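Local coordinates for protein caprin-2 (PDB 4OUS) that probably takes part in canonical Wnt signalling through its C1q domain, a beta-sandwich module that assembles as a trimer, at residues A11-F16 / F27-T32; I56-K61 / Y124-G129; L62-P67 / R114-G119; I70-N75 / V108-H113. The protein carries 1 engineered substitution. One frame throughout, in Å; residues are numbered along the deposited sequence.

Contact 1. Residues A11-F16 / F27-T32; sequences ARTANF and FDLLHT
Thr13 and Asp28 meet because both side chains take the same crowded position, OG1 of Thr13 (chi1 66°) and CG of Asp28 (chi1 57°) each standing between the backbone N and the carbonyl carbon of its own residue. The carboxylate then holds Thr13 twice. OD1 takes the backbone N of Thr13 at 2.9 Å on its syn lone pair, in a nearly straight bond, while OD2 accepts from Thr13 OG1 at 2.6 Å, the hydroxyl again on the syn side but out of the carboxylate plane. With two bonds to one residue, the carboxylate has little freedom to turn. The methyl CG2 of Thr13 comes within 3.9 Å of Leu29 CD1, so the apolar branch of the threonine has a partner too. Arg12 sends its side chain forward over the loop that follows it, NE bonding Ala14 O at 2.8 Å and NH2 bonding Asn15 O, with CB of Phe16 over the centre of one guanidinium face. Phe27 brings CD2 of its ring edge to Ala11 C at 3.6 Å, and its ring continues inward to Leu110. Ala11 and Leu29 exchange backbone bonds, Ala11 N to Leu29 O at 2.8 Å and Leu29 N to Ala11 O at 3.0 Å. Asp28 and Leu29 both stand opposite Ala11, which makes this a classic beta bulge in a sheet of the C1q jelly roll.

Contact 2. Residues I56-K61 / Y124-G129; sequences IFHILK and YSTFSG
Ile56 and His58 pair with Ser128 and Thr126 as antiparallel hydrogen-bonded pairs, with Phe57 and Phe127 as a non-hydrogen-bonded pair between them; the strand axes approach to 4.6 Å. Thr126 N reaches His58 O at 2.8 Å, and Ser128 N reaches Ile56 O at 2.9 Å. One face of this central pair in the five-stranded sheet of the C1q sandwich carries Phe57 and Phe127, turned to the Leu110 side of the core; CB of Phe57 lies 4.1 Å from Phe127 CD1. The other face carries His58, Thr126 and Ser128, whose polar ends bond Asn96 and His97 of the second subunit. At the strand end a side chain takes over the ladder: Ser125 OG accepts from Leu60 N at 3.0 Å and also bonds Tyr118 O. An alanine at Ser125 would probably leave Leu60 N and Tyr118 O without this shared partner. Alongside, Leu60 CD2 sits over one face of the Tyr124 ring, 3.9 Å from CG.

Contact 3. Residues L62-P67 / R114-G119; sequences LAISVP and RGAIYG
The guanidinium of Arg114 has Pro67 and Val66 beside it, both oblique to its plane, with Pro67 CG 3.5 Å from NH1 and Val66 CG1 3.9 Å from NH2. At the far end, Leu62 CD2 meets the edge of the Tyr118 ring, near its plane. Between them, in this loop region of the C1q jelly roll, 62-67 arches over 114-119, meeting it at both ends, with inverse gamma turns centred on Ala63 and Ser65 forming the arch. Leu62 N finds Ala116 O at 2.9 Å, from well above the carbonyl plane. Leu62 places CD1 3.6 Å from Ala116 CB, and Ile64 CD1 touches the same methyl. An alanine at Leu62 would probably open a gap beside Ala116 and the Tyr118 ring edge. At phi 101° a CB on Gly115 would press on Arg114 O, and it would also run into Pro67 O. A water closes the remaining span, donating to Val66 O at 2.8 Å and accepting from Ala116 N at 3.0 Å.

Contact 4. Residues I70-N75 / V108-H113; sequences INLMRN and VWLRLH
Leu72 CD1 sits between two branches of the facing strand, 3.6 Å from Val108 CG1 and 3.6 Å from Leu110 CD2. Ile70 CD1 extends the same apolar face to Leu112 CD1 at 3.9 Å, and Phe57 of the other sheet packs on Ile70, Leu72 and Leu110. The strands run antiparallel, and on their opposite face Met73 and Asn71 meet Trp109 and Arg111. Met73 lays CB over one face of the indole, 3.5 Å from the centroid of the five-membered ring, a CH-pi contact. The bend at chi2 (-67°) puts SD obliquely near the six-membered ring, a Met-aromatic contact, and over one face of the Arg111 guanidinium toward its rim. The indole rises with CG between backbone N and carbonyl carbon (chi1 52°), and its NE1 bonds Asn75 O at 2.9 Å, in the carbonyl plane and on a lone pair; this, with Met73 CB on its face, restrains the rotation of the ring. Farther along the strand, Asn71 OD1 lies in the guanidinium plane and takes both NE and NH2 of Arg111, each at 2.9 Å. Both donors come from the same face of the amide, NH2 well above its plane. Asn71 ND2 in turn bonds Ser81 OG, and Trp122 of the third subunit packs on Asn71 and Arg111. The neutral amide holds a cation by one oxygen, so the guanidinium would probably polarise it and make ND2 a stronger donor.

The four contacts share one C1q sandwich. Contacts 1 and 2 are joined edge to edge in one sheet, their centres about 9 Å apart, by the bond from Arg12 N to Ser125 O at 2.9 Å. Contact 4 supplies the facing sheet, its centre about 12 Å from that of contact 2, and its Leu110 CD1 packs against Phe57 CB at 3.6 Å. Contact 3 lies at the sandwich end, where Tyr118 N bonds Leu60 O of contact 2 and Ile117 N bonds Phe16 O of contact 1. The bound calcium ion is about 8 Å from the Leu60 side chain, about 12 Å from Pro67 and about 13 Å from Ile70, so these side chains are not its ligands.

Contact 1. Residues A11-F16 / F27-T32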
loop_
_atom_site.group_PDB
_atom_site.type_symbol
_atom_site.label_atom_id
_atom_site.label_comp_id
_atom_site.label_asym_id
_atom_site.label_seq_id
_atom_site.Cartn_x
_atom_site.Cartn_y
_atom_site.Cartn_z
ATOM N N ALA A 11 11.145 -9.594 -2.938
ATOM C CA ALA A 11 11.596 -8.462 -3.725
ATOM C C ALA A 11 12.343 -8.955 -4.947
ATOM O O ALA A 11 12.911 -10.056 -4.950
ATOM C CB ALA A 11 12.477 -7.541 -2.906
ATOM N N ARG A 12 12.353 -8.131 -5.986
ATOM C CA ARG A 12 13.101 -8.463 -7.177
ATOM C C ARG A 12 14.320 -7.567 -7.287
ATOM O O ARG A 12 14.208 -6.335 -7.252
ATOM C CB ARG A 12 12.227 -8.346 -8.414
ATOM C CG ARG A 12 12.537 -9.439 -9.405
ATOM C CD ARG A 12 11.955 -9.140 -10.742
ATOM N NE ARG A 12 12.869 -9.543 -11.797
ATOM C CZ ARG A 12 12.814 -10.705 -12.437
ATOM N NH1 ARG A 12 11.879 -11.596 -12.122
ATOM N NH2 ARG A 12 13.688 -10.968 -13.401
ATOM N N THR A 13 15.491 -8.187 -7.414
ATOM C CA THR A 13 16.734 -7.423 -7.370
ATOM C C THR A 13 17.432 -7.332 -8.720
ATOM O O THR A 13 18.523 -6.775 -8.816
ATOM C CB THR A 13 17.727 -7.999 -6.335
ATOM O OG1 THR A 13 18.157 -9.301 -6.744
ATOM C CG2 THR A 13 17.094 -8.073 -4.957
ATOM N N ALA A 14 16.786 -7.854 -9.755
ATOM C CA ALA A 14 17.243 -7.681 -11.130
ATOM C C ALA A 14 16.042 -7.303 -11.986
ATOM O O ALA A 14 14.908 -7.635 -11.646
ATOM C CB ALA A 14 17.900 -8.947 -11.650
ATOM N N ASN A 15 16.283 -6.616 -13.096
ATOM C CA ASN A 15 15.191 -6.209 -13.965
ATOM C C ASN A 15 14.427 -7.408 -14.521
ATOM O O ASN A 15 14.961 -8.522 -14.619
ATOM C CB ASN A 15 15.706 -5.374 -15.141
ATOM C CG ASN A 15 16.289 -4.027 -14.724
ATOM O OD1 ASN A 15 16.148 -3.576 -13.587
ATOM N ND2 ASN A 15 16.950 -3.370 -15.671
ATOM N N PHE A 16 13.172 -7.173 -14.890
ATOM C CA PHE A 16 12.396 -8.157 -15.647
ATOM C C PHE A 16 11.836 -7.487 -16.888
ATOM O O PHE A 16 10.968 -6.614 -16.792
ATOM C CB PHE A 16 11.269 -8.758 -14.796
ATOM C CG PHE A 16 10.548 -9.926 -15.443
ATOM C CD1 PHE A 16 11.244 -10.924 -16.115
ATOM C CD2 PHE A 16 9.169 -10.040 -15.344
ATOM C CE1 PHE A 16 10.569 -11.995 -16.686
ATOM C CE2 PHE A 16 8.497 -11.107 -15.912
ATOM C CZ PHE A 16 9.198 -12.087 -16.583
ATOM N N PHE A 27 10.276 -13.559 -8.044
ATOM C CA PHE A 27 10.904 -12.674 -7.066
ATOM C C PHE A 27 12.030 -13.437 -6.395
ATOM O O PHE A 27 11.776 -14.417 -5.702
ATOM C CB PHE A 27 9.902 -12.182 -6.018
ATOM C CG PHE A 27 8.916 -11.176 -6.543
ATOM C CD1 PHE A 27 7.783 -11.587 -7.221
ATOM C CD2 PHE A 27 9.128 -9.821 -6.357
ATOM C CE1 PHE A 27 6.884 -10.668 -7.707
ATOM C CE2 PHE A 27 8.237 -8.895 -6.843
ATOM C CZ PHE A 27 7.111 -9.318 -7.523
ATOM N N ASP A 28 13.265 -12.996 -6.594
ATOM C CA ASP A 28 14.431 -13.773 -6.183
ATOM C C ASP A 28 14.756 -13.676 -4.696
ATOM O O ASP A 28 15.367 -14.596 -4.135
ATOM C CB ASP A 28 15.655 -13.339 -6.993
ATOM C CG ASP A 28 15.945 -11.859 -6.848
ATOM O OD1 ASP A 28 15.255 -11.053 -7.507
ATOM O OD2 ASP A 28 16.855 -11.497 -6.071
ATOM N N LEU A 29 14.377 -12.571 -4.066
ATOM C CA LEU A 29 14.786 -12.309 -2.698
ATOM C C LEU A 29 13.600 -12.398 -1.753
ATOM O O LEU A 29 12.505 -11.921 -2.074
ATOM C CB LEU A 29 15.445 -10.932 -2.615
ATOM C CG LEU A 29 16.035 -10.544 -1.260
ATOM C CD1 LEU A 29 17.289 -9.720 -1.467
ATOM C CD2 LEU A 29 15.033 -9.773 -0.416
ATOM N N LEU A 30 13.825 -12.994 -0.585
ATOM C CA LEU A 30 12.811 -13.060 0.458
ATOM C C LEU A 30 13.331 -12.508 1.777
ATOM O O LEU A 30 14.433 -12.859 2.216
ATOM C CB LEU A 30 12.340 -14.502 0.664
ATOM C CG LEU A 30 11.380 -15.059 -0.382
ATOM C CD1 LEU A 30 11.364 -16.573 -0.343
ATOM C CD2 LEU A 30 9.979 -14.516 -0.139
ATOM N N HIS A 31 12.536 -11.654 2.413
ATOM C CA HIS A 31 12.794 -11.267 3.792
ATOM C C HIS A 31 12.158 -12.244 4.764
ATOM O O HIS A 31 12.667 -12.438 5.871
ATOM C CB HIS A 31 12.269 -9.863 4.071
ATOM C CG HIS A 31 13.054 -8.787 3.393
ATOM N ND1 HIS A 31 12.491 -7.911 2.492
ATOM C CD2 HIS A 31 14.359 -8.443 3.488
ATOM C CE1 HIS A 31 13.415 -7.073 2.057
ATOM N NE2 HIS A 31 14.556 -7.371 2.648
ATOM N N THR A 32 11.009 -12.807 4.392
ATOM C CA THR A 32 10.306 -13.791 5.214
ATOM C C THR A 32 9.576 -14.777 4.319
ATOM O O THR A 32 9.136 -14.425 3.225
ATOM C CB THR A 32 9.266 -13.149 6.173
ATOM O OG1 THR A 32 8.408 -12.267 5.440
ATOM C CG2 THR A 32 9.932 -12.386 7.310
#

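Contact 2. Residues I56-K61 / Y124-G129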
loop_
_atom_site.group_PDB
_atom_site.type_symbol
_atom_site.label_atom_id
_atom_site.label_comp_id
_atom_site.label_asym_id
_atom_site.label_seq_id
_atom_site.Cartn_x
_atom_site.Cartn_y
_atom_site.Cartn_z
ATOM N N ILE A 56 -0.145 -7.436 -0.861
ATOM C CA ILE A 56 0.247 -6.074 -1.200
ATOM C C ILE A 56 1.400 -6.161 -2.201
ATOM O O ILE A 56 2.265 -7.041 -2.078
ATOM C CB ILE A 56 0.700 -5.263 0.048
ATOM C CG1 ILE A 56 -0.273 -5.408 1.220
ATOM C CG2 ILE A 56 0.922 -3.796 -0.311
ATOM C CD1 ILE A 56 0.196 -4.724 2.494
ATOM N N PHE A 57 1.448 -5.266 -3.185
ATOM C CA PHE A 57 2.592 -5.226 -4.083
ATOM C C PHE A 57 2.888 -3.803 -4.516
ATOM O O PHE A 57 1.991 -2.961 -4.588
ATOM C CB PHE A 57 2.383 -6.136 -5.307
ATOM C CG PHE A 57 1.258 -5.722 -6.217
ATOM C CD1 PHE A 57 1.489 -4.852 -7.273
ATOM C CD2 PHE A 57 -0.016 -6.234 -6.053
ATOM C CE1 PHE A 57 0.464 -4.481 -8.133
ATOM C CE2 PHE A 57 -1.041 -5.863 -6.917
ATOM C CZ PHE A 57 -0.795 -4.994 -7.954
ATOM N N HIS A 58 4.164 -3.559 -4.807
ATOM C CA HIS A 58 4.674 -2.283 -5.289
ATOM C C HIS A 58 5.704 -2.596 -6.357
ATOM O O HIS A 58 6.731 -3.195 -6.031
ATOM C CB HIS A 58 5.334 -1.480 -4.164
ATOM C CG HIS A 58 4.377 -0.926 -3.160
ATOM N ND1 HIS A 58 3.921 -1.637 -2.070
ATOM C CD2 HIS A 58 3.798 0.293 -3.089
ATOM C CE1 HIS A 58 3.096 -0.874 -1.374
ATOM N NE2 HIS A 58 3.008 0.303 -1.968
ATOM N N ILE A 59 5.456 -2.214 -7.606
ATOM C CA ILE A 59 6.358 -2.582 -8.691
ATOM C C ILE A 59 6.853 -1.326 -9.408
ATOM O O ILE A 59 6.052 -0.552 -9.924
ATOM C CB ILE A 59 5.666 -3.525 -9.697
ATOM C CG1 ILE A 59 5.058 -4.756 -8.996
ATOM C CG2 ILE A 59 6.633 -3.931 -10.792
ATOM C CD1 ILE A 59 6.054 -5.679 -8.338
ATOM N N LEU A 60 8.166 -1.119 -9.432
ATOM C CA LEU A 60 8.750 0.039 -10.099
ATOM C C LEU A 60 9.043 -0.307 -11.553
ATOM O O LEU A 60 9.677 -1.333 -11.825
ATOM C CB LEU A 60 10.034 0.476 -9.389
ATOM C CG LEU A 60 10.608 1.826 -9.821
ATOM C CD1 LEU A 60 9.755 2.965 -9.282
ATOM C CD2 LEU A 60 12.060 1.976 -9.382
ATOM N N LYS A 61 8.594 0.531 -12.485
ATOM C CA LYS A 61 8.847 0.274 -13.901
ATOM C C LYS A 61 10.194 0.803 -14.355
ATOM O O LYS A 61 10.736 1.737 -13.761
ATOM C CB LYS A 61 7.749 0.886 -14.773
ATOM C CG LYS A 61 7.787 2.407 -14.893
ATOM C CD LYS A 61 6.558 2.977 -15.617
ATOM C CE LYS A 61 6.408 2.470 -17.047
ATOM N NZ LYS A 61 7.509 2.938 -17.928
ATOM N N TYR A 124 13.081 -2.045 -4.679
ATOM C CA TYR A 124 11.921 -1.207 -4.973
ATOM C C TYR A 124 10.670 -2.020 -5.298
ATOM O O TYR A 124 9.552 -1.595 -4.997
ATOM C CB TYR A 124 12.212 -0.289 -6.159
ATOM C CG TYR A 124 13.285 0.728 -5.913
ATOM C CD1 TYR A 124 12.979 1.956 -5.352
ATOM C CD2 TYR A 124 14.608 0.475 -6.257
ATOM C CE1 TYR A 124 13.954 2.906 -5.129
ATOM C CE2 TYR A 124 15.595 1.423 -6.035
ATOM C CZ TYR A 124 15.252 2.635 -5.475
ATOM O OH TYR A 124 16.200 3.600 -5.238
ATOM N N SER A 125 10.862 -3.168 -5.941
ATOM C CA SER A 125 9.770 -3.954 -6.497
ATOM C C SER A 125 9.517 -5.166 -5.626
ATOM O O SER A 125 10.375 -6.055 -5.523
ATOM C CB SER A 125 10.101 -4.358 -7.934
ATOM O OG SER A 125 10.186 -3.195 -8.751
ATOM N N THR A 126 8.348 -5.183 -4.989
ATOM C CA THR A 126 8.055 -6.060 -3.868
ATOM C C THR A 126 6.668 -6.688 -3.976
ATOM O O THR A 126 5.761 -6.152 -4.623
ATOM C CB THR A 126 8.103 -5.281 -2.558
ATOM O OG1 THR A 126 7.137 -4.228 -2.659
ATOM C CG2 THR A 126 9.491 -4.704 -2.295
ATOM N N PHE A 127 6.500 -7.803 -3.277
ATOM C CA PHE A 127 5.249 -8.563 -3.258
ATOM C C PHE A 127 5.208 -9.304 -1.935
ATOM O O PHE A 127 6.139 -10.047 -1.627
ATOM C CB PHE A 127 5.229 -9.531 -4.450
ATOM C CG PHE A 127 4.010 -10.440 -4.550
ATOM C CD1 PHE A 127 2.746 -10.054 -4.135
ATOM C CD2 PHE A 127 4.161 -11.695 -5.128
ATOM C CE1 PHE A 127 1.662 -10.916 -4.292
ATOM C CE2 PHE A 127 3.095 -12.550 -5.292
ATOM C CZ PHE A 127 1.840 -12.167 -4.871
ATOM N N SER A 128 4.156 -9.102 -1.150
ATOM C CA SER A 128 4.010 -9.773 0.134
ATOM C C SER A 128 2.597 -10.258 0.349
ATOM O O SER A 128 1.648 -9.780 -0.278
ATOM C CB SER A 128 4.368 -8.854 1.302
ATOM O OG SER A 128 5.624 -8.246 1.112
ATOM N N GLY A 129 2.457 -11.184 1.284
ATOM C CA GLY A 129 1.156 -11.689 1.651
ATOM C C GLY A 129 1.188 -12.318 3.023
ATOM O O GLY A 129 2.245 -12.758 3.493
#

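Contact 3. Residues L62-P67 / R114-G119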
loop_
_atom_site.group_PDB
_atom_site.type_symbol
_atom_site.label_atom_id
_atom_site.label_comp_id
_atom_site.label_asym_id
_atom_site.label_seq_id
_atom_site.Cartn_x
_atom_site.Cartn_y
_atom_site.Cartn_z
ATOM N N LEU A 62 10.725 0.203 -15.416
ATOM C CA LEU A 62 11.862 0.784 -16.116
ATOM C C LEU A 62 11.454 2.119 -16.725
ATOM O O LEU A 62 10.293 2.330 -17.105
ATOM C CB LEU A 62 12.381 -0.144 -17.217
ATOM C CG LEU A 62 12.927 -1.506 -16.789
ATOM C CD1 LEU A 62 13.619 -2.191 -17.958
ATOM C CD2 LEU A 62 13.882 -1.356 -15.627
ATOM N N ALA A 63 12.434 3.004 -16.841
ATOM C CA ALA A 63 12.231 4.317 -17.430
ATOM C C ALA A 63 12.282 4.212 -18.950
ATOM O O ALA A 63 13.231 4.668 -19.598
ATOM C CB ALA A 63 13.270 5.300 -16.915
ATOM N N ILE A 64 11.251 3.574 -19.496
ATOM C CA ILE A 64 11.067 3.414 -20.929
ATOM C C ILE A 64 9.651 3.836 -21.286
ATOM O O ILE A 64 8.778 3.906 -20.417
ATOM C CB ILE A 64 11.300 1.960 -21.391
ATOM C CG1 ILE A 64 10.300 1.012 -20.722
ATOM C CG2 ILE A 64 12.739 1.528 -21.117
ATOM C CD1 ILE A 64 10.404 -0.425 -21.195
ATOM N N SER A 65 9.427 4.106 -22.568
ATOM C CA SER A 65 8.133 4.567 -23.059
ATOM C C SER A 65 7.195 3.401 -23.364
ATOM O O SER A 65 6.632 3.307 -24.454
ATOM C CB SER A 65 8.319 5.425 -24.311
ATOM O OG SER A 65 9.158 6.535 -24.041
ATOM N N VAL A 66 7.076 2.497 -22.401
ATOM C CA VAL A 66 6.082 1.434 -22.403
ATOM C C VAL A 66 5.429 1.474 -21.030
ATOM O O VAL A 66 6.130 1.475 -20.017
ATOM C CB VAL A 66 6.705 0.041 -22.648
ATOM C CG1 VAL A 66 5.623 -1.034 -22.664
ATOM C CG2 VAL A 66 7.513 0.021 -23.939
ATOM N N PRO A 67 4.095 1.530 -20.977
ATOM C CA PRO A 67 3.430 1.568 -19.675
ATOM C C PRO A 67 3.556 0.245 -18.943
ATOM O O PRO A 67 3.721 -0.809 -19.566
ATOM C CB PRO A 67 1.973 1.846 -20.039
ATOM C CG PRO A 67 1.831 1.252 -21.410
ATOM C CD PRO A 67 3.128 1.587 -22.085
ATOM N N ARG A 114 2.027 -5.862 -19.371
ATOM C CA ARG A 114 2.853 -5.080 -20.286
ATOM C C ARG A 114 3.863 -4.292 -19.476
ATOM O O ARG A 114 3.635 -4.008 -18.298
ATOM C CB ARG A 114 2.007 -4.120 -21.132
ATOM C CG ARG A 114 1.073 -4.795 -22.133
ATOM C CD ARG A 114 0.385 -3.777 -23.052
ATOM N NE ARG A 114 1.386 -3.006 -23.790
ATOM C CZ ARG A 114 1.317 -1.701 -24.048
ATOM N NH1 ARG A 114 0.268 -0.986 -23.663
ATOM N NH2 ARG A 114 2.318 -1.112 -24.684
ATOM N N GLY A 115 4.962 -3.917 -20.121
ATOM C CA GLY A 115 5.971 -3.093 -19.492
ATOM C C GLY A 115 7.159 -3.904 -19.027
ATOM O O GLY A 115 7.321 -5.074 -19.390
ATOM N N ALA A 116 8.006 -3.266 -18.231
ATOM C CA ALA A 116 9.230 -3.879 -17.744
ATOM C C ALA A 116 9.503 -3.371 -16.338
ATOM O O ALA A 116 9.168 -2.229 -16.006
ATOM C CB ALA A 116 10.400 -3.573 -18.670
ATOM N N ILE A 117 10.109 -4.226 -15.520
ATOM C CA ILE A 117 10.267 -3.996 -14.090
ATOM C C ILE A 117 11.709 -3.707 -13.694
ATOM O O ILE A 117 12.628 -4.395 -14.137
ATOM C CB ILE A 117 9.770 -5.227 -13.297
ATOM C CG1 ILE A 117 8.294 -5.482 -13.615
ATOM C CG2 ILE A 117 10.019 -5.066 -11.797
ATOM C CD1 ILE A 117 7.725 -6.737 -12.989
ATOM N N TYR A 118 11.889 -2.706 -12.836
ATOM C CA TYR A 118 13.179 -2.374 -12.269
ATOM C C TYR A 118 13.517 -3.228 -11.059
ATOM O O TYR A 118 12.753 -3.277 -10.084
ATOM C CB TYR A 118 13.206 -0.900 -11.862
ATOM C CG TYR A 118 14.565 -0.441 -11.404
ATOM C CD1 TYR A 118 15.533 -0.071 -12.326
ATOM C CD2 TYR A 118 14.892 -0.397 -10.054
ATOM C CE1 TYR A 118 16.788 0.339 -11.918
ATOM C CE2 TYR A 118 16.144 0.012 -9.637
ATOM C CZ TYR A 118 17.085 0.380 -10.570
ATOM O OH TYR A 118 18.333 0.791 -10.158
ATOM N N GLY A 119 14.668 -3.882 -11.112
ATOM C CA GLY A 119 15.185 -4.617 -9.975
ATOM C C GLY A 119 16.571 -4.147 -9.595
ATOM O O GLY A 119 17.432 -3.961 -10.459
HETATM O O HOH W 1 7.679 -0.297 -18.463
#

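Contact 4. Residues I70-N75 / V108-H113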
loop_
_atom_site.group_PDB
_atom_site.type_symbol
_atom_site.label_atom_id
_atom_site.label_comp_id
_atom_site.label_asym_id
_atom_site.label_seq_id
_atom_site.Cartn_x
_atom_site.Cartn_y
_atom_site.Cartn_z
ATOM N N ILE A 70 0.260 -4.403 -14.188
ATOM C CA ILE A 70 0.429 -5.560 -13.318
ATOM C C ILE A 70 -0.937 -6.105 -12.933
ATOM O O ILE A 70 -1.837 -5.326 -12.599
ATOM C CB ILE A 70 1.182 -5.185 -12.017
ATOM C CG1 ILE A 70 2.536 -4.536 -12.307
ATOM C CG2 ILE A 70 1.336 -6.389 -11.106
ATOM C CD1 ILE A 70 3.539 -5.464 -12.940
ATOM N N ASN A 71 -1.094 -7.428 -12.954
ATOM C CA ASN A 71 -2.289 -8.066 -12.406
ATOM C C ASN A 71 -1.929 -8.939 -11.213
ATOM O O ASN A 71 -0.994 -9.743 -11.293
ATOM C CB ASN A 71 -2.998 -8.961 -13.431
ATOM C CG ASN A 71 -3.198 -8.296 -14.772
ATOM O OD1 ASN A 71 -2.602 -8.714 -15.773
ATOM N ND2 ASN A 71 -4.056 -7.282 -14.816
ATOM N N LEU A 72 -2.699 -8.826 -10.133
ATOM C CA LEU A 72 -2.671 -9.821 -9.069
ATOM C C LEU A 72 -3.629 -10.938 -9.467
ATOM O O LEU A 72 -4.828 -10.701 -9.639
ATOM C CB LEU A 72 -3.080 -9.218 -7.728
ATOM C CG LEU A 72 -3.122 -10.197 -6.550
ATOM C CD1 LEU A 72 -1.734 -10.593 -6.086
ATOM C CD2 LEU A 72 -3.953 -9.636 -5.388
ATOM N N MET A 73 -3.078 -12.128 -9.654
ATOM C CA MET A 73 -3.799 -13.297 -10.130
ATOM C C MET A 73 -4.114 -14.245 -8.995
ATOM O O MET A 73 -3.284 -14.449 -8.107
ATOM C CB MET A 73 -2.966 -14.050 -11.168
ATOM C CG MET A 73 -2.408 -13.192 -12.291
ATOM S SD MET A 73 -3.684 -12.517 -13.385
ATOM C CE MET A 73 -4.341 -14.019 -14.099
ATOM N N ARG A 74 -5.296 -14.848 -9.038
ATOM C CA ARG A 74 -5.578 -16.014 -8.216
ATOM C C ARG A 74 -5.940 -17.125 -9.190
ATOM O O ARG A 74 -6.936 -17.032 -9.917
ATOM C CB ARG A 74 -6.701 -15.751 -7.209
ATOM C CG ARG A 74 -6.934 -16.892 -6.229
ATOM C CD ARG A 74 -7.958 -17.902 -6.732
ATOM N NE ARG A 74 -9.330 -17.414 -6.632
ATOM C CZ ARG A 74 -10.099 -17.077 -7.661
ATOM N NH1 ARG A 74 -11.341 -16.671 -7.432
ATOM N NH2 ARG A 74 -9.644 -17.137 -8.906
ATOM N N ASN A 75 -5.107 -18.161 -9.212
ATOM C CA ASN A 75 -5.149 -19.188 -10.251
ATOM C C ASN A 75 -5.071 -18.488 -11.617
ATOM O O ASN A 75 -4.051 -17.857 -11.895
ATOM C CB ASN A 75 -6.368 -20.098 -10.063
ATOM C CG ASN A 75 -6.301 -20.849 -8.738
ATOM O OD1 ASN A 75 -5.211 -21.077 -8.206
ATOM N ND2 ASN A 75 -7.453 -21.221 -8.197
ATOM N N VAL A 108 -1.526 -17.618 -5.804
ATOM C CA VAL A 108 -1.628 -16.184 -5.992
ATOM C C VAL A 108 -0.268 -15.694 -6.481
ATOM O O VAL A 108 0.774 -16.105 -5.957
ATOM C CB VAL A 108 -2.058 -15.476 -4.690
ATOM C CG1 VAL A 108 -2.069 -13.968 -4.870
ATOM C CG2 VAL A 108 -3.432 -15.972 -4.248
ATOM N N TRP A 109 -0.275 -14.850 -7.507
ATOM C CA TRP A 109 0.951 -14.468 -8.188
ATOM C C TRP A 109 0.731 -13.161 -8.930
ATOM O O TRP A 109 -0.412 -12.738 -9.122
ATOM C CB TRP A 109 1.407 -15.576 -9.151
ATOM C CG TRP A 109 0.359 -16.070 -10.126
ATOM C CD1 TRP A 109 -0.715 -16.872 -9.841
ATOM C CD2 TRP A 109 0.311 -15.817 -11.537
ATOM N NE1 TRP A 109 -1.427 -17.127 -10.986
ATOM C CE2 TRP A 109 -0.819 -16.491 -12.040
ATOM C CE3 TRP A 109 1.114 -15.087 -12.419
ATOM C CZ2 TRP A 109 -1.171 -16.453 -13.390
ATOM C CZ3 TRP A 109 0.769 -15.057 -13.760
ATOM C CH2 TRP A 109 -0.366 -15.733 -14.232
ATOM N N LEU A 110 1.822 -12.507 -9.313
ATOM C CA LEU A 110 1.742 -11.283 -10.094
ATOM C C LEU A 110 2.099 -11.549 -11.544
ATOM O O LEU A 110 3.082 -12.234 -11.850
ATOM C CB LEU A 110 2.668 -10.206 -9.539
ATOM C CG LEU A 110 2.401 -9.738 -8.110
ATOM C CD1 LEU A 110 3.410 -8.671 -7.722
ATOM C CD2 LEU A 110 0.995 -9.216 -7.938
ATOM N N ARG A 111 1.288 -10.989 -12.431
ATOM C CA ARG A 111 1.495 -11.069 -13.863
ATOM C C ARG A 111 1.952 -9.720 -14.405
ATOM O O ARG A 111 1.326 -8.686 -14.139
ATOM C CB ARG A 111 0.209 -11.501 -14.571
ATOM C CG ARG A 111 0.386 -11.717 -16.061
ATOM C CD ARG A 111 -0.848 -12.316 -16.690
ATOM N NE ARG A 111 -1.933 -11.350 -16.770
ATOM C CZ ARG A 111 -3.073 -11.585 -17.411
ATOM N NH1 ARG A 111 -3.267 -12.754 -18.009
ATOM N NH2 ARG A 111 -4.016 -10.655 -17.458
ATOM N N LEU A 112 3.035 -9.748 -15.179
ATOM C CA LEU A 112 3.476 -8.603 -15.948
ATOM C C LEU A 112 2.694 -8.608 -17.247
ATOM O O LEU A 112 3.001 -9.373 -18.158
ATOM C CB LEU A 112 4.982 -8.669 -16.203
ATOM C CG LEU A 112 5.571 -7.517 -17.008
ATOM C CD1 LEU A 112 5.305 -6.184 -16.338
ATOM C CD2 LEU A 112 7.062 -7.729 -17.215
ATOM N N HIS A 113 1.631 -7.822 -17.309
ATOM C CA HIS A 113 0.813 -7.784 -18.508
ATOM C C HIS A 113 1.573 -7.086 -19.638
ATOM O O HIS A 113 1.757 -7.661 -20.710
ATOM C CB HIS A 113 -0.517 -7.094 -18.220
ATOM C CG HIS A 113 -1.308 -6.797 -19.449
ATOM N ND1 HIS A 113 -1.746 -7.781 -20.309
ATOM C CD2 HIS A 113 -1.712 -5.620 -19.982
ATOM C CE1 HIS A 113 -2.396 -7.220 -21.316
ATOM N NE2 HIS A 113 -2.395 -5.911 -21.138
#